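Local coordinates for protein peptidase S15/CocE/NonD (Thaumarchaeota archaeon SCGC AB-539-E09, PDB 4PF1) that probably acts as a serine aminopeptidase of the alpha/beta-hydrolase fold, cleaving peptides from their amino-terminal ends, at residues L406-D411 against L471-E476; G523-L528 against M573-S578. All blocks are in the same frame, centred on the assembly; numbering follows the deposited sequence.

Both contacts fall in the C-terminal non-catalytic domain of this S15-family peptidase, with centres about 11 Å apart, and together they show how one beta-sheet can use its two faces differently. They come in series along the chain, contact 1 closing before contact 2 opens. Their common element is the four-stranded antiparallel sheet in which strands 471-474 and 571-577 are neighbours. Contact 1 joins strand 471-474 to strand 401-408 of the domain's other antiparallel sheet. Contact 2 joins strand 571-577 to strand 525-534 across strand 502-510. V574 and V576 pack against W473 of contact 1, whereas M573 and Q575 carry contact 2 on the opposite face.

Contact 1: L406-D411 against L471-E476; sequences LYVQED and LVWATE
The indole of W473 receives V408 over one face and the backbone carbonyl of Q409 at its edge, while its other face turns back over its own strand, where L471 C stands 4.3 Å above the plane, displaced toward the rim. V408 CB lies 3.5 Å from the centroid of the five-membered ring of W473 and only 6° off the ring normal, a CH-pi contact. The valine then reaches across the fused bond: its CG1 sits 3.6 Å from CD2 and 3.7 Å from CE3 of W473, so that one branch extends the cover to the six-membered ring. At the rim, Q409 O comes near the ring plane, 3.3 Å from W473 CD1.

The pair joins two antiparallel sheets through their facing side chains, consistent with the jelly-roll-like beta-sandwich of the C-terminal domain in this family. Strand 401-408 pairs through V408 with T618, and strand 471-474 through W473 with V574, so each partner of the CH-pi pair is anchored in a different sheet. L414 touches both V408 and W473 and fills in beside them.

W473 holds CG beside its backbone N (chi1 -58°), which leans the indole back along the strand over L471 and presents its other face to V408. The buried ring nitrogen is satisfied by a hydrogen bond from NE1 to D426 OD2, and this tie, with V408 on the face, is likely to fix the ring's rotation. Farther along, where strand 471-474 gives way to a loop, T475 OG1 donates to E476 O at 3.1 Å, approaching from above the carbonyl plane, and the same hydroxyl oxygen accepts the backbone N-H of I572.

Contact 2: G523-L528 against M573-S578; sequences GYQQML and MVQVQS
Q525 and Q575 both hold CG anti to the carbonyl carbon and run extended beyond it, whereas M573 has CG anti to its backbone N (chi1 178°) and bends only at its last torsion, laying the thioether, SD and CE together, over one face of the Q525 amide. The two segments belong to one four-stranded antiparallel sheet but are not neighbours in it: strand 502-510 runs between them, and the side chains bridge over it on one face. Beneath the bridge M573 rests on I508 and V510 of that middle strand, and Q525 and Q575 both also meet A465 of helix 462-465.

The side chains of Q525 and M573 pass at a slant, with Q525 CD 3.5 Å from M573 SD and 3.6 Å from its CE. The amide of Q525 also comes up to that of Q575, their planes 78° apart. With an alanine in place of Q525 the amide is gone, and the M573 thioether is likely to be left with a gap over it and Q575 without the neighbour at its amide end.

Q575 itself is firmly tethered in this buried setting. Its OE1 accepts hydrogen bonds from T464 OG1 and K506 NZ, and NE2 donates to Q461 O. NE2 also makes a weak hydrogen bond to M573 SD, 3.3 Å away, with an N-H...S angle of 160°.

Contact 1: L406-D411 against L471-E476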
ATOM      1  N   LEU A 406       0.730  33.832 -25.431  1.00 23.39           N
ATOM      2  CA  LEU A 406      -0.393  32.921 -25.233  1.00 21.61           C
ATOM      3  C   LEU A 406      -1.517  33.698 -24.536  1.00 21.46           C
ATOM      4  O   LEU A 406      -1.524  33.818 -23.309  1.00 19.61           O
ATOM      5  CB  LEU A 406       0.074  31.709 -24.398  1.00 21.35           C
ATOM      6  CG  LEU A 406      -0.737  30.415 -24.502  1.00 26.39           C
ATOM      7  CD1 LEU A 406      -1.031  30.032 -25.969  1.00 26.98           C
ATOM      8  CD2 LEU A 406      -0.009  29.278 -23.811  1.00 28.22           C
ATOM      9  N   TYR A 407      -2.431  34.281 -25.336  1.00 16.78           N
ATOM     10  CA  TYR A 407      -3.512  35.160 -24.863  1.00 15.61           C
ATOM     11  C   TYR A 407      -4.672  34.429 -24.199  1.00 18.51           C
ATOM     12  O   TYR A 407      -5.132  33.408 -24.711  1.00 18.28           O
ATOM     13  CB  TYR A 407      -4.070  35.996 -26.031  1.00 16.75           C
ATOM     14  CG  TYR A 407      -3.060  36.928 -26.657  1.00 18.62           C
ATOM     15  CD1 TYR A 407      -2.780  38.167 -26.090  1.00 20.50           C
ATOM     16  CD2 TYR A 407      -2.408  36.588 -27.839  1.00 19.27           C
ATOM     17  CE1 TYR A 407      -1.855  39.033 -26.665  1.00 21.32           C
ATOM     18  CE2 TYR A 407      -1.478  37.445 -28.422  1.00 20.39           C
ATOM     19  CZ  TYR A 407      -1.209  38.672 -27.835  1.00 27.28           C
ATOM     20  OH  TYR A 407      -0.298  39.528 -28.405  1.00 27.32           O
ATOM     21  N   VAL A 408      -5.206  35.009 -23.098  1.00 14.95           N
ATOM     22  CA  VAL A 408      -6.429  34.510 -22.450  1.00 14.25           C
ATOM     23  C   VAL A 408      -7.610  35.024 -23.300  1.00 17.98           C
ATOM     24  O   VAL A 408      -7.561  36.156 -23.779  1.00 17.88           O
ATOM     25  CB  VAL A 408      -6.556  34.881 -20.936  1.00 17.45           C
ATOM     26  CG1 VAL A 408      -5.387  34.320 -20.124  1.00 16.89           C
ATOM     27  CG2 VAL A 408      -6.702  36.388 -20.719  1.00 17.15           C
ATOM     28  N   GLN A 409      -8.601  34.167 -23.577  1.00 15.18           N
ATOM     29  CA  GLN A 409      -9.714  34.528 -24.467  1.00 15.62           C
ATOM     30  C   GLN A 409     -11.086  34.233 -23.842  1.00 20.05           C
ATOM     31  O   GLN A 409     -11.164  33.644 -22.761  1.00 18.99           O
ATOM     32  CB  GLN A 409      -9.580  33.772 -25.811  1.00 16.82           C
ATOM     33  CG  GLN A 409      -8.282  34.061 -26.580  1.00 21.44           C
ATOM     34  CD  GLN A 409      -7.973  33.044 -27.661  1.00 34.52           C
ATOM     35  OE1 GLN A 409      -8.518  31.932 -27.701  1.00 26.19           O
ATOM     36  NE2 GLN A 409      -7.051  33.392 -28.545  1.00 25.45           N
ATOM     37  N   GLU A 410     -12.171  34.621 -24.553  1.00 17.74           N
ATOM     38  CA  GLU A 410     -13.558  34.383 -24.146  1.00 18.32           C
ATOM     39  C   GLU A 410     -13.887  32.877 -24.154  1.00 23.63           C
ATOM     40  O   GLU A 410     -13.179  32.098 -24.797  1.00 23.69           O
ATOM     41  CB  GLU A 410     -14.540  35.158 -25.059  1.00 20.36           C
ATOM     42  CG  GLU A 410     -14.600  34.654 -26.501  1.00 33.69           C
ATOM     43  CD  GLU A 410     -15.720  35.205 -27.367  1.00 60.45           C
ATOM     44  OE1 GLU A 410     -16.730  35.700 -26.813  1.00 52.54           O
ATOM     45  OE2 GLU A 410     -15.601  35.104 -28.610  1.00 59.68           O
ATOM     46  N   ASP A 411     -14.967  32.480 -23.437  1.00 20.94           N
ATOM     47  CA  ASP A 411     -15.462  31.099 -23.312  1.00 21.09           C
ATOM     48  C   ASP A 411     -14.366  30.133 -22.782  1.00 24.89           C
ATOM     49  O   ASP A 411     -14.304  28.973 -23.204  1.00 25.21           O
ATOM     50  CB  ASP A 411     -16.046  30.584 -24.656  1.00 23.75           C
ATOM     51  CG  ASP A 411     -17.124  31.468 -25.258  1.00 38.14           C
ATOM     52  OD1 ASP A 411     -18.156  31.697 -24.583  1.00 40.06           O
ATOM     53  OD2 ASP A 411     -16.957  31.898 -26.423  1.00 43.52           O
ATOM     54  N   LEU A 471     -10.093  31.561 -12.027  1.00 14.07           N
ATOM     55  CA  LEU A 471     -10.321  31.710 -13.465  1.00 13.87           C
ATOM     56  C   LEU A 471      -9.549  30.648 -14.212  1.00 17.69           C
ATOM     57  O   LEU A 471      -8.446  30.289 -13.797  1.00 17.00           O
ATOM     58  CB  LEU A 471      -9.935  33.104 -13.969  1.00 14.03           C
ATOM     59  CG  LEU A 471     -10.752  34.292 -13.453  1.00 18.46           C
ATOM     60  CD1 LEU A 471     -10.243  35.577 -14.042  1.00 18.52           C
ATOM     61  CD2 LEU A 471     -12.253  34.134 -13.754  1.00 20.34           C
ATOM     62  N   VAL A 472     -10.142  30.100 -15.279  1.00 14.51           N
ATOM     63  CA  VAL A 472      -9.523  29.016 -16.048  1.00 14.64           C
ATOM     64  C   VAL A 472      -9.593  29.309 -17.557  1.00 17.86           C
ATOM     65  O   VAL A 472     -10.625  29.762 -18.057  1.00 17.62           O
ATOM     66  CB  VAL A 472     -10.173  27.628 -15.719  1.00 18.68           C
ATOM     67  CG1 VAL A 472      -9.369  26.485 -16.324  1.00 18.70           C
ATOM     68  CG2 VAL A 472     -10.339  27.421 -14.209  1.00 18.26           C
ATOM     69  N   TRP A 473      -8.484  29.041 -18.270  1.00 13.29           N
ATOM     70  CA  TRP A 473      -8.364  29.146 -19.728  1.00 12.66           C
ATOM     71  C   TRP A 473      -7.576  27.948 -20.232  1.00 17.08           C
ATOM     72  O   TRP A 473      -6.601  27.550 -19.594  1.00 16.40           O
ATOM     73  CB  TRP A 473      -7.676  30.453 -20.160  1.00 11.09           C
ATOM     74  CG  TRP A 473      -8.354  31.704 -19.688  1.00 11.64           C
ATOM     75  CD1 TRP A 473      -9.370  32.373 -20.307  1.00 14.85           C
ATOM     76  CD2 TRP A 473      -8.029  32.457 -18.515  1.00 10.99           C
ATOM     77  NE1 TRP A 473      -9.700  33.500 -19.588  1.00 14.28           N
ATOM     78  CE2 TRP A 473      -8.892  33.576 -18.482  1.00 15.15           C
ATOM     79  CE3 TRP A 473      -7.069  32.311 -17.497  1.00 11.49           C
ATOM     80  CZ2 TRP A 473      -8.837  34.533 -17.460  1.00 14.01           C
ATOM     81  CZ3 TRP A 473      -7.016  33.259 -16.489  1.00 12.63           C
ATOM     82  CH2 TRP A 473      -7.878  34.364 -16.488  1.00 13.53           C
ATOM     83  N   ALA A 474      -7.995  27.362 -21.356  1.00 14.29           N
ATOM     84  CA  ALA A 474      -7.313  26.198 -21.915  1.00 14.33           C
ATOM     85  C   ALA A 474      -7.394  26.177 -23.429  1.00 19.05           C
ATOM     86  O   ALA A 474      -8.403  26.594 -24.002  1.00 19.08           O
ATOM     87  CB  ALA A 474      -7.911  24.914 -21.349  1.00 14.79           C
ATOM     88  N   THR A 475      -6.331  25.682 -24.078  1.00 16.12           N
ATOM     89  CA  THR A 475      -6.293  25.509 -25.533  1.00 16.59           C
ATOM     90  C   THR A 475      -7.126  24.280 -25.895  1.00 21.39           C
ATOM     91  O   THR A 475      -7.505  23.519 -25.005  1.00 20.01           O
ATOM     92  CB  THR A 475      -4.829  25.328 -26.025  1.00 21.78           C
ATOM     93  OG1 THR A 475      -4.351  24.042 -25.619  1.00 19.44           O
ATOM     94  CG2 THR A 475      -3.887  26.419 -25.530  1.00 20.13           C
ATOM     95  N   GLU A 476      -7.373  24.050 -27.192  1.00 20.24           N
ATOM     96  CA  GLU A 476      -8.025  22.816 -27.629  1.00 20.77           C
ATOM     97  C   GLU A 476      -6.954  21.700 -27.605  1.00 24.64           C
ATOM     98  O   GLU A 476      -5.765  22.040 -27.540  1.00 23.95           O
ATOM     99  CB  GLU A 476      -8.650  22.988 -29.031  1.00 22.92           C
ATOM    100  CG  GLU A 476      -9.986  23.728 -29.034  1.00 35.35           C
ATOM    101  CD  GLU A 476     -11.081  23.151 -28.150  1.00 61.23           C
ATOM    102  OE1 GLU A 476     -11.348  21.931 -28.242  1.00 62.49           O
ATOM    103  OE2 GLU A 476     -11.688  23.928 -27.378  1.00 55.44           O
TER

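Contact 2: G523-L528 against M573-S578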
ATOM      1  N   GLY A 523      -7.388  13.246 -17.830  1.00 13.99           N
ATOM      2  CA  GLY A 523      -7.908  14.556 -17.444  1.00 13.26           C
ATOM      3  C   GLY A 523      -7.035  15.334 -16.480  1.00 16.38           C
ATOM      4  O   GLY A 523      -7.312  16.503 -16.199  1.00 15.77           O
ATOM      5  N   TYR A 524      -5.966  14.689 -15.973  1.00 13.27           N
ATOM      6  CA  TYR A 524      -5.005  15.216 -15.003  1.00 12.88           C
ATOM      7  C   TYR A 524      -4.495  16.614 -15.404  1.00 16.16           C
ATOM      8  O   TYR A 524      -3.948  16.803 -16.495  1.00 15.72           O
ATOM      9  CB  TYR A 524      -3.856  14.192 -14.841  1.00 14.20           C
ATOM     10  CG  TYR A 524      -2.609  14.607 -14.083  1.00 15.85           C
ATOM     11  CD1 TYR A 524      -2.699  15.311 -12.882  1.00 17.45           C
ATOM     12  CD2 TYR A 524      -1.354  14.139 -14.465  1.00 16.75           C
ATOM     13  CE1 TYR A 524      -1.558  15.630 -12.143  1.00 18.00           C
ATOM     14  CE2 TYR A 524      -0.211  14.432 -13.723  1.00 17.28           C
ATOM     15  CZ  TYR A 524      -0.315  15.184 -12.567  1.00 24.19           C
ATOM     16  OH  TYR A 524       0.823  15.481 -11.854  1.00 21.48           O
ATOM     17  N   GLN A 525      -4.767  17.599 -14.536  1.00 11.96           N
ATOM     18  CA  GLN A 525      -4.358  18.989 -14.714  1.00 11.43           C
ATOM     19  C   GLN A 525      -3.033  19.207 -13.980  1.00 14.72           C
ATOM     20  O   GLN A 525      -2.992  19.806 -12.899  1.00 13.81           O
ATOM     21  CB  GLN A 525      -5.452  19.952 -14.217  1.00 12.39           C
ATOM     22  CG  GLN A 525      -6.651  20.044 -15.161  1.00 18.68           C
ATOM     23  CD  GLN A 525      -7.684  21.050 -14.708  1.00 24.18           C
ATOM     24  OE1 GLN A 525      -7.416  21.939 -13.900  1.00 16.52           O
ATOM     25  NE2 GLN A 525      -8.883  20.964 -15.268  1.00 13.67           N
ATOM     26  N   GLN A 526      -1.958  18.660 -14.557  1.00 10.72           N
ATOM     27  CA  GLN A 526      -0.615  18.692 -13.992  1.00  9.93           C
ATOM     28  C   GLN A 526      -0.045  20.102 -13.974  1.00 13.74           C
ATOM     29  O   GLN A 526       0.239  20.661 -15.037  1.00 13.16           O
ATOM     30  CB  GLN A 526       0.311  17.769 -14.800  1.00 11.07           C
ATOM     31  CG  GLN A 526       1.732  17.662 -14.238  1.00 16.65           C
ATOM     32  CD  GLN A 526       2.770  17.659 -15.329  1.00 26.82           C
ATOM     33  OE1 GLN A 526       2.687  16.899 -16.309  1.00 20.60           O
ATOM     34  NE2 GLN A 526       3.776  18.505 -15.179  1.00 13.56           N
ATOM     35  N   MET A 527       0.187  20.655 -12.765  1.00 10.82           N
ATOM     36  CA  MET A 527       0.826  21.960 -12.637  1.00 10.53           C
ATOM     37  C   MET A 527       2.263  21.846 -13.152  1.00 14.28           C
ATOM     38  O   MET A 527       2.917  20.823 -12.916  1.00 13.70           O
ATOM     39  CB  MET A 527       0.781  22.467 -11.193  1.00 12.30           C
ATOM     40  CG  MET A 527       1.000  23.970 -11.092  1.00 15.72           C
ATOM     41  SD  MET A 527       0.336  24.684  -9.574  1.00 19.26           S
ATOM     42  CE  MET A 527       1.574  24.111  -8.383  1.00 15.28           C
ATOM     43  N   LEU A 528       2.718  22.845 -13.921  1.00 10.58           N
ATOM     44  CA  LEU A 528       4.031  22.801 -14.565  1.00 10.55           C
ATOM     45  C   LEU A 528       4.923  23.978 -14.145  1.00 14.87           C
ATOM     46  O   LEU A 528       6.117  23.788 -13.907  1.00 13.97           O
ATOM     47  CB  LEU A 528       3.834  22.781 -16.095  1.00 10.76           C
ATOM     48  CG  LEU A 528       5.079  22.601 -16.952  1.00 15.57           C
ATOM     49  CD1 LEU A 528       5.543  21.149 -16.959  1.00 15.34           C
ATOM     50  CD2 LEU A 528       4.827  23.074 -18.356  1.00 18.03           C
ATOM     51  N   MET A 573      -2.991  24.901 -20.140  1.00 12.77           N
ATOM     52  CA  MET A 573      -3.953  25.573 -19.275  1.00 11.90           C
ATOM     53  C   MET A 573      -3.318  26.693 -18.462  1.00 16.01           C
ATOM     54  O   MET A 573      -2.163  26.596 -18.043  1.00 15.57           O
ATOM     55  CB  MET A 573      -4.628  24.557 -18.335  1.00 13.41           C
ATOM     56  CG  MET A 573      -5.616  25.169 -17.356  1.00 15.98           C
ATOM     57  SD  MET A 573      -6.427  23.926 -16.338  1.00 18.99           S
ATOM     58  CE  MET A 573      -7.726  23.398 -17.453  1.00 15.81           C
ATOM     59  N   VAL A 574      -4.100  27.751 -18.229  1.00 13.10           N
ATOM     60  CA  VAL A 574      -3.735  28.872 -17.380  1.00 12.88           C
ATOM     61  C   VAL A 574      -4.827  29.032 -16.306  1.00 16.89           C
ATOM     62  O   VAL A 574      -6.015  29.114 -16.637  1.00 17.16           O
ATOM     63  CB  VAL A 574      -3.494  30.181 -18.186  1.00 16.96           C
ATOM     64  CG1 VAL A 574      -3.378  31.395 -17.261  1.00 16.98           C
ATOM     65  CG2 VAL A 574      -2.254  30.059 -19.063  1.00 16.67           C
ATOM     66  N   GLN A 575      -4.423  29.023 -15.027  1.00 12.37           N
ATOM     67  CA  GLN A 575      -5.328  29.239 -13.899  1.00 11.50           C
ATOM     68  C   GLN A 575      -4.890  30.481 -13.128  1.00 14.00           C
ATOM     69  O   GLN A 575      -3.694  30.661 -12.891  1.00 13.26           O
ATOM     70  CB  GLN A 575      -5.387  28.006 -12.979  1.00 12.35           C
ATOM     71  CG  GLN A 575      -6.317  26.904 -13.497  1.00 16.87           C
ATOM     72  CD  GLN A 575      -6.479  25.737 -12.544  1.00 26.57           C
ATOM     73  OE1 GLN A 575      -6.348  25.862 -11.322  1.00 20.31           O
ATOM     74  NE2 GLN A 575      -6.821  24.578 -13.085  1.00 16.72           N
ATOM     75  N   VAL A 576      -5.845  31.376 -12.807  1.00 10.95           N
ATOM     76  CA  VAL A 576      -5.572  32.606 -12.048  1.00 10.75           C
ATOM     77  C   VAL A 576      -6.476  32.652 -10.792  1.00 14.58           C
ATOM     78  O   VAL A 576      -7.688  32.450 -10.885  1.00 14.23           O
ATOM     79  CB  VAL A 576      -5.690  33.895 -12.918  1.00 14.79           C
ATOM     80  CG1 VAL A 576      -5.773  35.159 -12.054  1.00 14.68           C
ATOM     81  CG2 VAL A 576      -4.524  33.999 -13.896  1.00 14.73           C
ATOM     82  N   GLN A 577      -5.863  32.903  -9.623  1.00 10.29           N
ATOM     83  CA  GLN A 577      -6.560  33.001  -8.340  1.00 10.04           C
ATOM     84  C   GLN A 577      -5.916  34.101  -7.471  1.00 13.51           C
ATOM     85  O   GLN A 577      -4.901  34.674  -7.878  1.00 12.84           O
ATOM     86  CB  GLN A 577      -6.590  31.640  -7.618  1.00 10.40           C
ATOM     87  CG  GLN A 577      -5.226  30.991  -7.420  1.00 11.86           C
ATOM     88  CD  GLN A 577      -5.349  29.570  -6.942  1.00 23.74           C
ATOM     89  OE1 GLN A 577      -5.925  28.713  -7.614  1.00 15.58           O
ATOM     90  NE2 GLN A 577      -4.788  29.280  -5.778  1.00 18.19           N
ATOM     91  N   SER A 578      -6.520  34.420  -6.304  1.00 10.73           N
ATOM     92  CA  SER A 578      -6.043  35.519  -5.455  1.00 11.00           C
ATOM     93  C   SER A 578      -5.557  35.083  -4.052  1.00 15.53           C
ATOM     94  O   SER A 578      -5.288  35.941  -3.201  1.00 14.61           O
ATOM     95  CB  SER A 578      -7.122  36.586  -5.320  1.00 14.31           C
ATOM     96  OG  SER A 578      -7.252  37.338  -6.513  1.00 21.92           O
TER